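Local coordinates for deoxyhypusine synthase, putative (Entamoeba histolytica, PDB 7L9R), which probably acts as an NAD-dependent deoxyhypusine synthase, transferring the aminobutyl group of spermidine to a lysine of the translation factor eIF5A, at residues N59-M64 with K340-T345; C87-G92 with K113-I118; G101-F106 with T204-W209. All blocks are in the same frame, centred on the assembly; numbering follows the deposited sequence.

Contact 1: N59-M64 with K340-T345; sequences NIINKM and KTFAVT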
loop_
_atom_site.group_PDB
_atom_site.type_symbol
_atom_site.label_atom_id
_atom_site.label_comp_id
_atom_site.label_asym_id
_atom_site.label_seq_id
_atom_site.Cartn_x
_atom_site.Cartn_y
_atom_site.Cartn_z
ATOM N N ASN B 59 -24.238 7.462 9.524
ATOM C CA ASN B 59 -25.571 6.874 9.607
ATOM C C ASN B 59 -25.559 5.574 10.406
ATOM O O ASN B 59 -26.449 5.340 11.233
ATOM C CB ASN B 59 -26.134 6.640 8.204
ATOM C CG ASN B 59 -26.357 7.937 7.441
ATOM O OD1 ASN B 59 -26.537 9.003 8.039
ATOM N ND2 ASN B 59 -26.370 7.850 6.114
ATOM N N ILE B 60 -24.544 4.732 10.194
ATOM C CA ILE B 60 -24.512 3.424 10.843
ATOM C C ILE B 60 -24.284 3.567 12.345
ATOM O O ILE B 60 -24.891 2.844 13.145
ATOM C CB ILE B 60 -23.445 2.530 10.179
ATOM C CG1 ILE B 60 -23.899 2.117 8.777
ATOM C CG2 ILE B 60 -23.159 1.289 11.023
ATOM C CD1 ILE B 60 -22.805 1.479 7.941
ATOM N N ILE B 61 -23.415 4.496 12.755
ATOM C CA ILE B 61 -23.150 4.674 14.181
ATOM C C ILE B 61 -24.393 5.196 14.894
ATOM O O ILE B 61 -24.742 4.718 15.980
ATOM C CB ILE B 61 -21.931 5.594 14.396
ATOM C CG1 ILE B 61 -20.644 4.856 14.021
ATOM C CG2 ILE B 61 -21.842 6.051 15.847
ATOM C CD1 ILE B 61 -19.405 5.732 14.023
ATOM N N ASN B 62 -25.101 6.152 14.285
ATOM C CA ASN B 62 -26.346 6.628 14.885
ATOM C C ASN B 62 -27.378 5.516 14.995
ATOM O O ASN B 62 -28.184 5.508 15.935
ATOM C CB ASN B 62 -26.913 7.798 14.082
ATOM C CG ASN B 62 -26.178 9.091 14.343
ATOM O OD1 ASN B 62 -25.727 9.349 15.458
ATOM N ND2 ASN B 62 -26.034 9.904 13.307
ATOM N N LYS B 63 -27.372 4.566 14.056
ATOM C CA LYS B 63 -28.262 3.417 14.177
ATOM C C LYS B 63 -27.889 2.549 15.377
ATOM O O LYS B 63 -28.773 1.994 16.041
ATOM C CB LYS B 63 -28.244 2.598 12.887
ATOM C CG LYS B 63 -28.901 3.291 11.702
ATOM C CD LYS B 63 -28.981 2.360 10.504
ATOM C CE LYS B 63 -29.473 3.087 9.265
ATOM N NZ LYS B 63 -29.805 2.133 8.167
ATOM N N MET B 64 -26.590 2.415 15.672
ATOM C CA MET B 64 -26.187 1.697 16.881
ATOM C C MET B 64 -26.777 2.359 18.119
ATOM O O MET B 64 -27.319 1.685 19.001
ATOM C CB MET B 64 -24.661 1.641 17.010
ATOM C CG MET B 64 -23.896 1.007 15.868
ATOM S SD MET B 64 -22.116 1.068 16.225
ATOM C CE MET B 64 -21.408 0.554 14.663
ATOM N N LYS B 340 -21.023 14.359 14.645
ATOM C CA LYS B 340 -22.301 14.097 13.996
ATOM C C LYS B 340 -23.004 12.867 14.559
ATOM O O LYS B 340 -24.084 12.513 14.074
ATOM C CB LYS B 340 -22.104 13.926 12.482
ATOM C CG LYS B 340 -21.385 15.091 11.806
ATOM C CD LYS B 340 -22.272 16.317 11.682
ATOM C CE LYS B 340 -21.531 17.453 10.990
ATOM N NZ LYS B 340 -22.411 18.647 10.777
ATOM N N THR B 341 -22.420 12.206 15.564
ATOM C CA THR B 341 -23.017 11.004 16.135
ATOM C C THR B 341 -23.014 11.041 17.660
ATOM O O THR B 341 -23.996 11.463 18.275
ATOM C CB THR B 341 -22.287 9.750 15.644
ATOM O OG1 THR B 341 -20.891 9.868 15.932
ATOM C CG2 THR B 341 -22.479 9.557 14.142
ATOM N N PHE B 342 -21.919 10.588 18.279
ATOM C CA PHE B 342 -21.891 10.446 19.733
ATOM C C PHE B 342 -22.154 11.758 20.459
ATOM O O PHE B 342 -22.696 11.748 21.570
ATOM C CB PHE B 342 -20.547 9.886 20.194
ATOM C CG PHE B 342 -20.336 8.446 19.853
ATOM C CD1 PHE B 342 -21.027 7.457 20.534
ATOM C CD2 PHE B 342 -19.413 8.073 18.885
ATOM C CE1 PHE B 342 -20.824 6.120 20.242
ATOM C CE2 PHE B 342 -19.204 6.734 18.587
ATOM C CZ PHE B 342 -19.913 5.756 19.268
ATOM N N ALA B 343 -21.772 12.889 19.866
ATOM C CA ALA B 343 -21.881 14.168 20.555
ATOM C C ALA B 343 -23.267 14.797 20.446
ATOM O O ALA B 343 -23.550 15.745 21.186
ATOM C CB ALA B 343 -20.824 15.138 20.026
ATOM N N VAL B 344 -24.128 14.307 19.554
ATOM C CA VAL B 344 -25.468 14.861 19.393
ATOM C C VAL B 344 -26.577 13.829 19.558
ATOM O O VAL B 344 -27.717 14.214 19.860
ATOM C CB VAL B 344 -25.627 15.577 18.033
ATOM C CG1 VAL B 344 -24.919 16.916 18.043
ATOM C CG2 VAL B 344 -25.070 14.687 16.910
ATOM N N THR B 345 -26.318 12.542 19.371
ATOM C CA THR B 345 -27.375 11.540 19.372
ATOM C C THR B 345 -27.471 10.925 20.761
ATOM O O THR B 345 -26.479 10.409 21.282
ATOM C CB THR B 345 -27.098 10.454 18.332
ATOM O OG1 THR B 345 -27.040 11.038 17.023
ATOM C CG2 THR B 345 -28.201 9.410 18.362
#
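N62, on helix 51-66, is bonded to T345 and, weakly, to K340 in the turn that follows helix 330-339. Its amide uses both ends. OD1 receives the hydroxyl of T345, with OG1 2.7 Å from OD1; the donor stands 59° out of the carbonyl plane, above it rather than on a lone pair. ND2 reaches in turn for the carbonyl of K340, a weak bond with ND2 3.3 Å from O, though nearly straight at 166°. The two bonds together favour this flip of the amide, and asparagine suits the place because one short side chain supplies both a donor and an acceptor.

The turn itself closes on T341 O, which accepts from the backbone N of both V344 and T345. In the fold this contact lies beside the parallel sheet of a Rossmann-like domain: I61 also packs on V291 of strand 289-294 and I266 of strand 262-268, and T341 OG1 bonds back to I337 O.

The apolar part is made by I61, T341 and F342. I61 CG2, anti to its backbone nitrogen, is directed at the turn and sits over one face of the F342 ring, 4.2 Å from the centroid and 27° off the normal, a CH-pi contact. The same methyl of the beta-branched I61 meets T341 CB at 3.7 Å, the two side chains crossing at about a right angle. T341 CG2 lies against the amide, 3.7 Å from N62 ND2.

Contact 2: C87-G92 with K113-I118; sequences CTIYLG and KCVDYI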
loop_
_atom_site.group_PDB
_atom_site.type_symbol
_atom_site.label_atom_id
_atom_site.label_comp_id
_atom_site.label_asym_id
_atom_site.label_seq_id
_atom_site.Cartn_x
_atom_site.Cartn_y
_atom_site.Cartn_z
ATOM N N CYS B 87 -28.321 -1.974 21.597
ATOM C CA CYS B 87 -27.134 -2.400 20.871
ATOM C C CYS B 87 -25.915 -2.269 21.778
ATOM O O CYS B 87 -25.661 -1.195 22.329
ATOM C CB CYS B 87 -26.959 -1.564 19.604
ATOM S SG CYS B 87 -25.561 -2.054 18.571
ATOM N N THR B 88 -25.176 -3.366 21.942
ATOM C CA THR B 88 -23.879 -3.326 22.608
ATOM C C THR B 88 -22.847 -2.788 21.624
ATOM O O THR B 88 -22.852 -3.163 20.448
ATOM C CB THR B 88 -23.478 -4.718 23.107
ATOM O OG1 THR B 88 -24.466 -5.217 24.018
ATOM C CG2 THR B 88 -22.143 -4.658 23.827
ATOM N N ILE B 89 -21.995 -1.875 22.082
ATOM C CA ILE B 89 -21.083 -1.153 21.201
ATOM C C ILE B 89 -19.644 -1.422 21.621
ATOM O O ILE B 89 -19.266 -1.166 22.770
ATOM C CB ILE B 89 -21.382 0.357 21.193
ATOM C CG1 ILE B 89 -22.834 0.593 20.761
ATOM C CG2 ILE B 89 -20.409 1.085 20.283
ATOM C CD1 ILE B 89 -23.203 2.042 20.604
ATOM N N TYR B 90 -18.840 -1.893 20.667
ATOM C CA TYR B 90 -17.438 -2.229 20.862
ATOM C C TYR B 90 -16.585 -1.204 20.134
ATOM O O TYR B 90 -16.810 -0.939 18.949
ATOM C CB TYR B 90 -17.131 -3.631 20.317
ATOM C CG TYR B 90 -17.882 -4.738 21.015
ATOM C CD1 TYR B 90 -19.208 -5.010 20.705
ATOM C CD2 TYR B 90 -17.264 -5.513 21.990
ATOM C CE1 TYR B 90 -19.902 -6.018 21.356
ATOM C CE2 TYR B 90 -17.948 -6.523 22.644
ATOM C CZ TYR B 90 -19.266 -6.771 22.322
ATOM O OH TYR B 90 -19.945 -7.775 22.972
ATOM N N LEU B 91 -15.606 -0.636 20.832
ATOM C CA LEU B 91 -14.707 0.345 20.237
ATOM C C LEU B 91 -13.297 -0.224 20.224
ATOM O O LEU B 91 -12.733 -0.519 21.283
ATOM C CB LEU B 91 -14.748 1.670 20.997
ATOM C CG LEU B 91 -13.759 2.728 20.510
ATOM C CD1 LEU B 91 -13.996 3.064 19.042
ATOM C CD2 LEU B 91 -13.850 3.971 21.377
ATOM N N GLY B 92 -12.732 -0.372 19.031
ATOM C CA GLY B 92 -11.365 -0.841 18.861
ATOM C C GLY B 92 -10.510 0.264 18.272
ATOM O O GLY B 92 -10.945 0.977 17.365
ATOM N N LYS B 113 -20.315 6.932 28.697
ATOM C CA LYS B 113 -20.908 5.608 28.512
ATOM C C LYS B 113 -21.446 5.423 27.096
ATOM O O LYS B 113 -22.442 4.728 26.879
ATOM C CB LYS B 113 -22.004 5.347 29.544
ATOM C CG LYS B 113 -21.528 5.463 30.973
ATOM C CD LYS B 113 -22.626 5.075 31.956
ATOM C CE LYS B 113 -22.146 5.213 33.396
ATOM N NZ LYS B 113 -23.169 4.765 34.383
ATOM N N CYS B 114 -20.748 6.015 26.124
ATOM C CA CYS B 114 -21.121 5.878 24.722
ATOM C C CYS B 114 -20.778 4.513 24.154
ATOM O O CYS B 114 -21.349 4.124 23.128
ATOM C CB CYS B 114 -20.426 6.955 23.892
ATOM S SG CYS B 114 -20.977 8.619 24.282
ATOM N N VAL B 115 -19.840 3.794 24.773
ATOM C CA VAL B 115 -19.453 2.461 24.338
ATOM C C VAL B 115 -19.432 1.539 25.549
ATOM O O VAL B 115 -19.378 1.979 26.698
ATOM C CB VAL B 115 -18.090 2.452 23.616
ATOM C CG1 VAL B 115 -18.097 3.443 22.461
ATOM C CG2 VAL B 115 -16.960 2.766 24.590
ATOM N N ASP B 116 -19.487 0.239 25.275
ATOM C CA ASP B 116 -19.571 -0.773 26.319
ATOM C C ASP B 116 -18.280 -1.546 26.522
ATOM O O ASP B 116 -18.006 -1.987 27.641
ATOM C CB ASP B 116 -20.697 -1.755 25.994
ATOM C CG ASP B 116 -22.038 -1.053 25.832
ATOM O OD1 ASP B 116 -22.419 -0.280 26.739
ATOM O OD2 ASP B 116 -22.701 -1.259 24.793
ATOM N N TYR B 117 -17.479 -1.711 25.473
ATOM C CA TYR B 117 -16.242 -2.468 25.540
ATOM C C TYR B 117 -15.225 -1.811 24.630
ATOM O O TYR B 117 -15.576 -1.228 23.602
ATOM C CB TYR B 117 -16.420 -3.929 25.100
ATOM C CG TYR B 117 -17.346 -4.747 25.964
ATOM C CD1 TYR B 117 -16.887 -5.342 27.132
ATOM C CD2 TYR B 117 -18.673 -4.951 25.600
ATOM C CE1 TYR B 117 -17.722 -6.103 27.923
ATOM C CE2 TYR B 117 -19.524 -5.714 26.389
ATOM C CZ TYR B 117 -19.040 -6.287 27.551
ATOM O OH TYR B 117 -19.860 -7.055 28.349
ATOM N N ILE B 118 -13.958 -1.938 25.002
ATOM C CA ILE B 118 -12.850 -1.456 24.193
ATOM C C ILE B 118 -11.901 -2.617 23.929
ATOM O O ILE B 118 -11.673 -3.458 24.805
ATOM C CB ILE B 118 -12.115 -0.286 24.876
ATOM C CG1 ILE B 118 -12.982 0.972 24.845
ATOM C CG2 ILE B 118 -10.775 -0.021 24.212
ATOM C CD1 ILE B 118 -12.330 2.158 25.508
#
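The carbonyl oxygen of I89 is gripped by two backbone donors of segment 113-118, D116 N at 2.9 Å from I89 O and Y117 N at 3.3 Å from it. Both lie in the carbonyl plane. On the amide side of the same residue, D116 OD2 accepts from I89 N at 2.9 Å, met on the anti side and 22° out of the carboxylate plane. OD2 also forms a salt bridge with R347, whose guanidinium binds C87 O and K113 O as well, so the aspartate suits a spot where a strand N-H and a cation converge; the charge would probably strengthen both.

Further along, L91 N lies 2.8 Å from Y117 O in a bond nearly straight at 169°, and Y90 and L91 pair with Y117 and I118 as parallel strands. This is the beta-alpha-beta unit of a Rossmann-like sheet: strand 87-93 leads through helices 95-99 and 102-111, the latter ended by a Schellman motif at K113, to strand 117-120.

On one face of the sheet the rings of Y90 and Y117 run side by side, near parallel at 14° but slid so far that they barely overlap; Y90 CE2 and Y117 CD2 are 3.4 Å apart. T88 CG2 meets the Y117 ring at its edge, in plane, while Y90 OH bonds to S256. The other face is aliphatic. V115 CG1, anti to the carbonyl carbon, lies 4.0 Å from I89 CG2 and also touches L91 CB. L91 continues onto F106 and L109 of helix 102-111, and I89 onto M64 and L65 of helix 51-66.

Contact 3: G101-F106 with T204-W209; sequences GLRDTF and TSVITW
Helix 102-111 and the start of helix 206-212 approach to 6.5 Å between the CA atoms of F106 and V206, two helices that pack beside the parallel sheet of a Rossmann-like domain. S205 is the N-cap residue of the second helix, its OG paired with T208 OG1 and also bonded to D202 O. R103 and V206 carry the contact. With CG anti to the backbone N (chi1 -179°) and the chain bent at chi2 (-102°), the R103 guanidinium slides under T204 O, which sits 3.2 Å above the plane, over its centre. The N-H groups bond outward instead: NE to D128, and NH1 to D104 OD1 in a salt bridge tilted 26° from the guanidinium plane. An arginine suits the place because its flat cation offers both a face and donors around its rim. D128 also accepts from V206 N and I207 N, while D104 OD2 binds G28 N of the second subunit. V206 CG2 touches F106 CB and R103 O. One water joins R103 NH1 to T204 OG1, which is also hydrogen-bonded to D202 OD1; a second donates to D104 OD1 and to T204 O, the water oxygen lying 2.7 Å from T204 O.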
loop_
_atom_site.group_PDB
_atom_site.type_symbol
_atom_site.label_atom_id
_atom_site.label_comp_id
_atom_site.label_asym_id
_atom_site.label_seq_id
_atom_site.Cartn_x
_atom_site.Cartn_y
_atom_site.Cartn_z
ATOM N N GLY B 101 -4.282 13.000 19.475
ATOM C CA GLY B 101 -5.322 13.623 20.272
ATOM C C GLY B 101 -6.598 12.816 20.379
ATOM O O GLY B 101 -7.478 13.190 21.162
ATOM N N LEU B 102 -6.723 11.731 19.606
ATOM C CA LEU B 102 -7.888 10.862 19.722
ATOM C C LEU B 102 -8.049 10.296 21.121
ATOM O O LEU B 102 -9.166 9.920 21.501
ATOM C CB LEU B 102 -7.800 9.700 18.741
ATOM C CG LEU B 102 -8.172 9.957 17.286
ATOM C CD1 LEU B 102 -8.000 8.656 16.497
ATOM C CD2 LEU B 102 -9.581 10.479 17.188
ATOM N N ARG B 103 -6.953 10.205 21.877
ATOM C CA ARG B 103 -7.014 9.752 23.263
ATOM C C ARG B 103 -8.085 10.498 24.049
ATOM O O ARG B 103 -8.825 9.899 24.837
ATOM C CB ARG B 103 -5.645 9.938 23.914
ATOM C CG ARG B 103 -5.564 9.496 25.351
ATOM C CD ARG B 103 -5.623 10.669 26.278
ATOM N NE ARG B 103 -5.220 10.308 27.627
ATOM C CZ ARG B 103 -4.889 11.187 28.559
ATOM N NH1 ARG B 103 -4.912 12.490 28.318
ATOM N NH2 ARG B 103 -4.522 10.751 29.760
ATOM N N ASP B 104 -8.198 11.805 23.829
ATOM C CA ASP B 104 -9.158 12.591 24.587
ATOM C C ASP B 104 -10.567 12.453 24.030
ATOM O O ASP B 104 -11.543 12.524 24.791
ATOM C CB ASP B 104 -8.671 14.032 24.626
ATOM C CG ASP B 104 -7.223 14.113 25.094
ATOM O OD1 ASP B 104 -6.951 13.730 26.255
ATOM O OD2 ASP B 104 -6.351 14.517 24.299
ATOM N N THR B 105 -10.691 12.186 22.729
ATOM C CA THR B 105 -11.976 11.762 22.186
ATOM C C THR B 105 -12.429 10.455 22.830
ATOM O O THR B 105 -13.586 10.332 23.254
ATOM C CB THR B 105 -11.874 11.621 20.661
ATOM O OG1 THR B 105 -11.424 12.859 20.100
ATOM C CG2 THR B 105 -13.220 11.255 20.054
ATOM N N PHE B 106 -11.513 9.474 22.943
ATOM C CA PHE B 106 -11.856 8.194 23.566
ATOM C C PHE B 106 -12.249 8.385 25.026
ATOM O O PHE B 106 -13.192 7.747 25.512
ATOM C CB PHE B 106 -10.686 7.201 23.460
ATOM C CG PHE B 106 -10.261 6.889 22.039
ATOM C CD1 PHE B 106 -11.160 6.984 20.981
ATOM C CD2 PHE B 106 -8.952 6.511 21.763
ATOM C CE1 PHE B 106 -10.757 6.702 19.667
ATOM C CE2 PHE B 106 -8.534 6.231 20.449
ATOM C CZ PHE B 106 -9.439 6.325 19.401
ATOM N N THR B 204 -8.531 12.802 33.300
ATOM C CA THR B 204 -8.187 13.036 31.903
ATOM C C THR B 204 -7.878 11.749 31.151
ATOM O O THR B 204 -7.740 11.784 29.922
ATOM C CB THR B 204 -6.990 13.987 31.768
ATOM O OG1 THR B 204 -5.783 13.301 32.117
ATOM C CG2 THR B 204 -7.160 15.230 32.657
ATOM N N SER B 205 -7.778 10.621 31.847
ATOM C CA SER B 205 -7.352 9.373 31.230
ATOM C C SER B 205 -8.545 8.503 30.846
ATOM O O SER B 205 -9.608 8.541 31.478
ATOM C CB SER B 205 -6.430 8.593 32.165
ATOM O OG SER B 205 -7.180 7.812 33.069
ATOM N N VAL B 206 -8.352 7.721 29.786
ATOM C CA VAL B 206 -9.364 6.761 29.358
ATOM C C VAL B 206 -9.589 5.702 30.438
ATOM O O VAL B 206 -10.735 5.391 30.796
ATOM C CB VAL B 206 -8.956 6.127 28.014
ATOM C CG1 VAL B 206 -9.876 4.969 27.657
ATOM C CG2 VAL B 206 -8.946 7.183 26.895
ATOM N N ILE B 207 -8.503 5.153 30.997
ATOM C CA ILE B 207 -8.665 3.979 31.858
ATOM C C ILE B 207 -9.340 4.333 33.180
ATOM O O ILE B 207 -10.089 3.517 33.733
ATOM C CB ILE B 207 -7.322 3.257 32.100
ATOM C CG1 ILE B 207 -6.346 4.148 32.870
ATOM C CG2 ILE B 207 -6.719 2.787 30.781
ATOM C CD1 ILE B 207 -5.085 3.428 33.278
ATOM N N THR B 208 -9.120 5.536 33.712
ATOM C CA THR B 208 -9.817 5.892 34.946
ATOM C C THR B 208 -11.323 5.935 34.726
ATOM O O THR B 208 -12.094 5.425 35.549
ATOM C CB THR B 208 -9.322 7.229 35.490
ATOM O OG1 THR B 208 -7.954 7.108 35.912
ATOM C CG2 THR B 208 -10.189 7.677 36.665
ATOM N N TRP B 209 -11.759 6.522 33.611
ATOM C CA TRP B 209 -13.188 6.593 33.321
ATOM C C TRP B 209 -13.752 5.236 32.919
ATOM O O TRP B 209 -14.940 4.977 33.137
ATOM C CB TRP B 209 -13.456 7.628 32.232
ATOM C CG TRP B 209 -13.536 9.037 32.763
ATOM C CD1 TRP B 209 -12.591 10.011 32.644
ATOM C CD2 TRP B 209 -14.619 9.617 33.500
ATOM N NE1 TRP B 209 -13.014 11.157 33.256
ATOM C CE2 TRP B 209 -14.257 10.946 33.791
ATOM C CE3 TRP B 209 -15.858 9.141 33.942
ATOM C CZ2 TRP B 209 -15.090 11.813 34.506
ATOM C CZ3 TRP B 209 -16.692 10.009 34.655
ATOM C CH2 TRP B 209 -16.303 11.328 34.923
HETATM O O HOH W 1 -3.718 13.912 30.413
HETATM O O HOH W 2 -8.507 13.638 28.169
#

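How the contacts relate
Contact 2 sits between the other two, its centre 13 Å from that of contact 1 and 14 Å from that of contact 3, and it touches both. M64 and F342 of contact 1 lie against C87, I89 and C114, with F342 CD1 3.4 Å from C114 CB. Toward contact 3, L91 CD2 lies 4.1 Å from F106 CD1. Contacts 1 and 3 do not meet, their nearest atoms being about 7 Å apart, yet both touch the second subunit. In sequence, contact 1 closes a loop that holds the other two, whereas contacts 2 and 3 alternate, because 101-106 falls between 87-92 and 113-118 while 204-209 comes after both.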